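Long-range contacts in DUF1987 domain-containing protein (Pseudomonas aeruginosa, PDB 6K4F), which probably acts as a regulatory phosphoprotein in the SiaABC threonine phosphorylation pathway, which controls biofilm formation in response to carbon availability: residues Leu61-Leu66 with Leu95-Asp100; Ser13-Gln18 with Gly30-Glu35. All coordinates share one frame; numbering follows the deposited sequence.

Contact 1 of 2, residues Leu61-Leu66 with Leu95-Asp100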
loop_
_atom_site.group_PDB
_atom_site.type_symbol
_atom_site.label_atom_id
_atom_site.label_comp_id
_atom_site.label_asym_id
_atom_site.label_seq_id
_atom_site.Cartn_x
_atom_site.Cartn_y
_atom_site.Cartn_z
ATOM N N LEU A 61 5.019 -2.348 3.723
ATOM C CA LEU A 61 3.579 -2.104 3.632
ATOM C C LEU A 61 2.837 -3.146 4.458
ATOM O O LEU A 61 3.091 -4.349 4.315
ATOM C CB LEU A 61 3.089 -2.140 2.177
ATOM C CG LEU A 61 2.954 -0.766 1.515
ATOM C CD1 LEU A 61 4.329 -0.184 1.333
ATOM C CD2 LEU A 61 2.238 -0.891 0.179
ATOM N N ASP A 62 1.911 -2.692 5.307
ATOM C CA ASP A 62 1.055 -3.594 6.084
ATOM C C ASP A 62 -0.404 -3.281 5.771
ATOM O O ASP A 62 -0.942 -2.262 6.223
ATOM C CB ASP A 62 1.325 -3.479 7.576
ATOM C CG ASP A 62 0.762 -4.652 8.349
ATOM O OD1 ASP A 62 1.431 -5.707 8.407
ATOM O OD2 ASP A 62 -0.363 -4.530 8.879
ATOM N N LEU A 63 -1.043 -4.162 5.015
ATOM C CA LEU A 63 -2.361 -3.906 4.458
ATOM C C LEU A 63 -3.421 -4.784 5.114
ATOM O O LEU A 63 -3.253 -6.004 5.240
ATOM C CB LEU A 63 -2.350 -4.117 2.950
ATOM C CG LEU A 63 -1.329 -3.282 2.170
ATOM C CD1 LEU A 63 -1.469 -3.554 0.664
ATOM C CD2 LEU A 63 -1.484 -1.785 2.475
ATOM N N ARG A 64 -4.508 -4.148 5.538
ATOM C CA ARG A 64 -5.709 -4.805 6.031
ATOM C C ARG A 64 -6.905 -4.266 5.281
ATOM O O ARG A 64 -7.886 -3.791 5.862
ATOM C CB ARG A 64 -5.879 -4.611 7.533
ATOM C CG ARG A 64 -4.703 -5.148 8.331
ATOM C CD ARG A 64 -4.868 -4.909 9.815
ATOM N NE ARG A 64 -4.311 -6.021 10.579
ATOM C CZ ARG A 64 -3.065 -6.064 11.035
ATOM N NH1 ARG A 64 -2.239 -5.047 10.810
ATOM N NH2 ARG A 64 -2.649 -7.122 11.717
ATOM N N LEU A 65 -6.806 -4.322 3.952
ATOM C CA LEU A 65 -7.827 -3.793 3.070
ATOM C C LEU A 65 -8.894 -4.843 2.839
ATOM O O LEU A 65 -8.593 -6.035 2.725
ATOM C CB LEU A 65 -7.217 -3.371 1.734
ATOM C CG LEU A 65 -6.195 -2.234 1.834
ATOM C CD1 LEU A 65 -5.431 -2.058 0.543
ATOM C CD2 LEU A 65 -6.870 -0.926 2.230
ATOM N N LEU A 66 -10.141 -4.387 2.769
ATOM C CA LEU A 66 -11.272 -5.249 2.468
ATOM C C LEU A 66 -11.698 -4.995 1.028
ATOM O O LEU A 66 -10.937 -5.283 0.103
ATOM C CB LEU A 66 -12.410 -4.995 3.453
ATOM C CG LEU A 66 -12.058 -5.045 4.941
ATOM C CD1 LEU A 66 -13.248 -4.616 5.782
ATOM C CD2 LEU A 66 -11.579 -6.424 5.377
ATOM N N LEU A 95 6.004 -6.470 1.822
ATOM C CA LEU A 95 4.577 -6.226 1.988
ATOM C C LEU A 95 3.918 -7.400 2.690
ATOM O O LEU A 95 4.231 -8.567 2.408
ATOM C CB LEU A 95 3.903 -5.974 0.627
ATOM C CG LEU A 95 2.421 -5.598 0.594
ATOM C CD1 LEU A 95 2.150 -4.703 -0.610
ATOM C CD2 LEU A 95 1.531 -6.840 0.535
ATOM N N ARG A 96 2.997 -7.078 3.594
ATOM C CA ARG A 96 2.103 -8.047 4.221
ATOM C C ARG A 96 0.673 -7.672 3.878
ATOM O O ARG A 96 0.287 -6.501 4.020
ATOM C CB ARG A 96 2.273 -8.067 5.753
ATOM C CG ARG A 96 3.449 -8.872 6.230
ATOM C CD ARG A 96 3.710 -8.643 7.715
ATOM N NE ARG A 96 4.026 -7.245 7.984
ATOM C CZ ARG A 96 5.210 -6.683 7.747
ATOM N NH1 ARG A 96 6.209 -7.402 7.243
ATOM N NH2 ARG A 96 5.401 -5.396 8.020
ATOM N N TRP A 97 -0.088 -8.652 3.390
ATOM C CA TRP A 97 -1.492 -8.490 3.013
ATOM C C TRP A 97 -2.313 -9.416 3.907
ATOM O O TRP A 97 -2.342 -10.639 3.702
ATOM C CB TRP A 97 -1.698 -8.791 1.532
ATOM C CG TRP A 97 -3.075 -8.457 1.030
ATOM C CD1 TRP A 97 -4.260 -9.023 1.423
ATOM C CD2 TRP A 97 -3.410 -7.482 0.035
ATOM N NE1 TRP A 97 -5.308 -8.455 0.736
ATOM C CE2 TRP A 97 -4.812 -7.504 -0.119
ATOM C CE3 TRP A 97 -2.662 -6.612 -0.751
ATOM C CZ2 TRP A 97 -5.478 -6.671 -1.020
ATOM C CZ3 TRP A 97 -3.328 -5.777 -1.643
ATOM C CH2 TRP A 97 -4.718 -5.815 -1.766
ATOM N N HIS A 98 -2.963 -8.834 4.911
ATOM C CA HIS A 98 -3.770 -9.586 5.860
ATOM C C HIS A 98 -5.188 -9.751 5.347
ATOM O O HIS A 98 -5.768 -8.823 4.772
ATOM C CB HIS A 98 -3.818 -8.885 7.212
ATOM C CG HIS A 98 -2.473 -8.587 7.787
ATOM N ND1 HIS A 98 -1.765 -9.505 8.529
ATOM C CD2 HIS A 98 -1.713 -7.467 7.741
ATOM C CE1 HIS A 98 -0.625 -8.962 8.921
ATOM N NE2 HIS A 98 -0.567 -7.727 8.452
ATOM N N TYR A 99 -5.759 -10.928 5.579
ATOM C CA TYR A 99 -7.153 -11.123 5.219
ATOM C C TYR A 99 -7.762 -12.158 6.147
ATOM O O TYR A 99 -7.056 -12.918 6.816
ATOM C CB TYR A 99 -7.307 -11.524 3.748
ATOM C CG TYR A 99 -6.943 -12.962 3.454
ATOM C CD1 TYR A 99 -5.616 -13.386 3.472
ATOM C CD2 TYR A 99 -7.925 -13.896 3.149
ATOM C CE1 TYR A 99 -5.279 -14.719 3.198
ATOM C CE2 TYR A 99 -7.598 -15.217 2.876
ATOM C CZ TYR A 99 -6.276 -15.623 2.902
ATOM O OH TYR A 99 -5.965 -16.945 2.619
ATOM N N ASP A 100 -9.088 -12.153 6.202
ATOM C CA ASP A 100 -9.841 -13.099 7.005
ATOM C C ASP A 100 -10.432 -14.141 6.069
ATOM O O ASP A 100 -11.184 -13.800 5.147
ATOM C CB ASP A 100 -10.934 -12.393 7.809
ATOM C CG ASP A 100 -11.494 -13.262 8.930
ATOM O OD1 ASP A 100 -11.657 -12.747 10.055
ATOM O OD2 ASP A 100 -11.779 -14.456 8.690
HETATM O O HOH W 1 -8.329 -7.904 4.352
#
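Leu61-Leu66 and Leu95-Asp100 meet as neighbouring parallel strands of a beta-alpha-beta unit whose connecting helix is 70-88. Three backbone bonds join them: Arg96 N gives to Leu61 O (2.8 Å), Leu63 N to Arg96 O, and His98 N to Leu63 O, all close to straight. Beyond the last of these a water donates to both Leu65 O and His98 O, bridging the strands as they part. On its other edge strand 59-68 pairs with 25-29, where the backbone of Asp62 bonds to Leu26 and Met28.

The polar face is organised by Asp62. Its CG stands anti to the backbone N (chi1 -164°), and OD1 accepts from two donors. His98 NE2 lies 2.8 Å from Asp62 OD1, on the syn side but 31° out of the carboxylate plane, while the bond stays within the imidazole plane. Arg96 NE comes nearly along the C-O axis, 3.0 Å from Asp62 OD1, as a salt bridge; NH2 of the same guanidinium pairs with Glu60. Asp62 OD2 forms a salt bridge with Arg64 NH1, 2.7 Å away in the same strand. Arg64 lies with its guanidinium flat over one face of the His98 ring, planes 10° apart and centres 4.0 Å apart. NE2 donates, and the anion and the stacked cation probably pull the ring's ionisation in opposite directions.

The opposite face is apolar, as suits a surface beneath a helix: Leu63 and Leu65 reach Met76, Leu95 reaches Leu80, and Leu61 reaches Leu83. The branched methyls of leucine pack closely against the helix, and tryptophan adds a broad surface, bordered also by Phe121. Across the strands, Leu63 CD1 approaches the six-membered ring of Trp97 obliquely, 3.6 Å from its CE3.

Contact 2 of 2, residues Ser13-Gln18 with Gly30-Glu35; sequences STPAIQ and GDSYPE
Ser13 and Tyr33 join Ser13-Gln18 to Gly30-Glu35 where the chain enters strand 16-20 and where, after strand 25-29, it turns a corner at Gly30. This is a meeting of loops at one end of the mixed sheet, and a single direct hydrogen bond spans it: Tyr33 N gives to Ser13 O (2.8 Å), bent to 145° at the hydrogen.

The tight part lies toward helix 37-53. Pro15, resting on Leu40 and Leu65, sets its CD 3.5 Å from Ser32 OG; that hydroxyl, with OG anti to the backbone N (chi1 -170°), is bonded to Ser72 OG and so is satisfied although buried. Pro15 N sits only 3.0 Å from Asp31 O, yet proline has no N-H to offer, so this is a close packing contact. Beside it, Thr14 CG2 presses on Pro34 CB at 3.6 Å, while Thr14 OG1 turns to Thr11. Gly30 suits the corner: its backbone (phi 118°) would jam a side chain against the preceding carbonyl, and one would also crowd Pro15.

The looser side holds Ser13 and Tyr33, both partly exposed. Ser13 CA and CB lie over one face of the Tyr33 ring, which the small serine side chain lets come close: Ser13 CA stands 4.0 Å from the ring centroid in a CH-pi contact, and Ser13 CB lies 3.7 Å from Tyr33 CE2. Separately, near the Gly30 corner, a water takes a weak bond from Asp31 N and lies 3.2 Å from Thr14 O, to which it may donate; the carboxylate of Asp31 bonds through OD2 to Tyr67 N.

With one bent bond, two prolines lacking an N-H and a water between backbones, the contact does not continue regular sheet pairing; shape and apolar packing probably supply much of its hold.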
loop_
_atom_site.group_PDB
_atom_site.type_symbol
_atom_site.label_atom_id
_atom_site.label_comp_id
_atom_site.label_asym_id
_atom_site.label_seq_id
_atom_site.Cartn_x
_atom_site.Cartn_y
_atom_site.Cartn_z
ATOM N N SER A 13 -16.303 4.827 3.428
ATOM C CA SER A 13 -15.925 4.453 2.073
ATOM C C SER A 13 -14.431 4.582 1.780
ATOM O O SER A 13 -14.009 4.271 0.662
ATOM C CB SER A 13 -16.713 5.302 1.069
ATOM O OG SER A 13 -16.403 6.670 1.240
ATOM N N THR A 14 -13.618 5.044 2.730
ATOM C CA THR A 14 -12.203 5.235 2.449
ATOM C C THR A 14 -11.363 4.660 3.582
ATOM O O THR A 14 -11.761 4.734 4.751
ATOM C CB THR A 14 -11.846 6.717 2.241
ATOM O OG1 THR A 14 -12.255 7.493 3.375
ATOM C CG2 THR A 14 -12.532 7.242 0.987
ATOM N N PRO A 15 -10.221 4.057 3.262
ATOM C CA PRO A 15 -9.431 3.381 4.296
ATOM C C PRO A 15 -8.671 4.353 5.178
ATOM O O PRO A 15 -8.300 5.458 4.772
ATOM C CB PRO A 15 -8.452 2.526 3.484
ATOM C CG PRO A 15 -8.271 3.284 2.237
ATOM C CD PRO A 15 -9.615 3.905 1.929
ATOM N N ALA A 16 -8.430 3.908 6.407
ATOM C CA ALA A 16 -7.473 4.592 7.255
ATOM C C ALA A 16 -6.065 4.269 6.760
ATOM O O ALA A 16 -5.744 3.105 6.494
ATOM C CB ALA A 16 -7.661 4.159 8.715
ATOM N N ILE A 17 -5.239 5.301 6.590
ATOM C CA ILE A 17 -3.883 5.157 6.063
ATOM C C ILE A 17 -2.915 5.849 7.010
ATOM O O ILE A 17 -3.129 7.008 7.388
ATOM C CB ILE A 17 -3.749 5.746 4.644
ATOM C CG1 ILE A 17 -4.742 5.086 3.694
ATOM C CG2 ILE A 17 -2.309 5.631 4.150
ATOM C CD1 ILE A 17 -4.832 5.782 2.316
ATOM N N GLN A 18 -1.852 5.142 7.394
ATOM C CA GLN A 18 -0.803 5.699 8.242
ATOM C C GLN A 18 0.538 5.465 7.575
ATOM O O GLN A 18 0.938 4.311 7.349
ATOM C CB GLN A 18 -0.809 5.075 9.643
ATOM C CG GLN A 18 -2.157 5.115 10.319
ATOM C CD GLN A 18 -2.981 3.867 10.061
ATOM O OE1 GLN A 18 -2.454 2.751 10.050
ATOM N NE2 GLN A 18 -4.282 4.050 9.845
ATOM N N GLY A 30 -9.271 -1.093 5.981
ATOM C CA GLY A 30 -10.674 -0.838 5.699
ATOM C C GLY A 30 -11.024 -1.050 4.240
ATOM O O GLY A 30 -10.282 -1.663 3.466
ATOM N N ASP A 31 -12.189 -0.543 3.865
ATOM C CA ASP A 31 -12.577 -0.564 2.464
ATOM C C ASP A 31 -12.151 0.695 1.758
ATOM O O ASP A 31 -11.879 1.733 2.364
ATOM C CB ASP A 31 -14.058 -0.631 2.261
ATOM C CG ASP A 31 -14.632 -1.821 2.788
ATOM O OD1 ASP A 31 -15.451 -1.568 3.647
ATOM O OD2 ASP A 31 -14.365 -2.982 2.375
ATOM N N SER A 32 -12.192 0.619 0.439
ATOM C CA SER A 32 -11.849 1.759 -0.393
ATOM C C SER A 32 -12.808 1.693 -1.580
ATOM O O SER A 32 -12.564 0.978 -2.553
ATOM C CB SER A 32 -10.381 1.686 -0.802
ATOM O OG SER A 32 -9.948 2.874 -1.417
ATOM N N TYR A 33 -13.919 2.416 -1.483
ATOM C CA TYR A 33 -14.754 2.697 -2.650
ATOM C C TYR A 33 -15.078 4.184 -2.711
ATOM O O TYR A 33 -16.246 4.583 -2.706
ATOM C CB TYR A 33 -16.019 1.835 -2.652
ATOM C CG TYR A 33 -16.783 1.713 -1.355
ATOM C CD1 TYR A 33 -16.391 0.813 -0.376
ATOM C CD2 TYR A 33 -17.929 2.466 -1.133
ATOM C CE1 TYR A 33 -17.107 0.686 0.808
ATOM C CE2 TYR A 33 -18.653 2.343 0.037
ATOM C CZ TYR A 33 -18.240 1.455 1.003
ATOM O OH TYR A 33 -18.964 1.341 2.163
ATOM N N PRO A 34 -14.056 5.041 -2.780
ATOM C CA PRO A 34 -14.316 6.472 -2.907
ATOM C C PRO A 34 -14.792 6.809 -4.306
ATOM O O PRO A 34 -14.598 6.051 -5.258
ATOM C CB PRO A 34 -12.954 7.104 -2.624
ATOM C CG PRO A 34 -11.993 6.122 -3.082
ATOM C CD PRO A 34 -12.607 4.762 -2.838
ATOM N N GLU A 35 -15.433 7.973 -4.411
ATOM C CA GLU A 35 -15.816 8.492 -5.718
ATOM C C GLU A 35 -14.594 8.946 -6.504
ATOM O O GLU A 35 -14.504 8.717 -7.714
ATOM C CB GLU A 35 -16.807 9.643 -5.556
ATOM C CG GLU A 35 -16.346 10.719 -4.581
ATOM C CD GLU A 35 -17.490 11.318 -3.789
ATOM O OE1 GLU A 35 -17.260 11.738 -2.634
ATOM O OE2 GLU A 35 -18.621 11.369 -4.320
HETATM O O HOH W 2 -13.035 1.927 5.413
#

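How the contacts relate
The two contacts share one sheet but differ in place. Contact 1 lies deeper, between two long strands: five of its nine touching residues are buried, and its charged groups gather on the partly exposed face. Contact 2, farther from the centre of the chain at the sheet's end, has mostly partly exposed residues and no salt bridge between its segments. They touch along strand 59-68: Arg64 O lies 3.0 Å from Gly30 N and Leu66 N 2.8 Å from Gly30 O, both probable hydrogen bonds. Strand 59-68 thus carries contact 1 on one edge and receives the corner of contact 2 on the other.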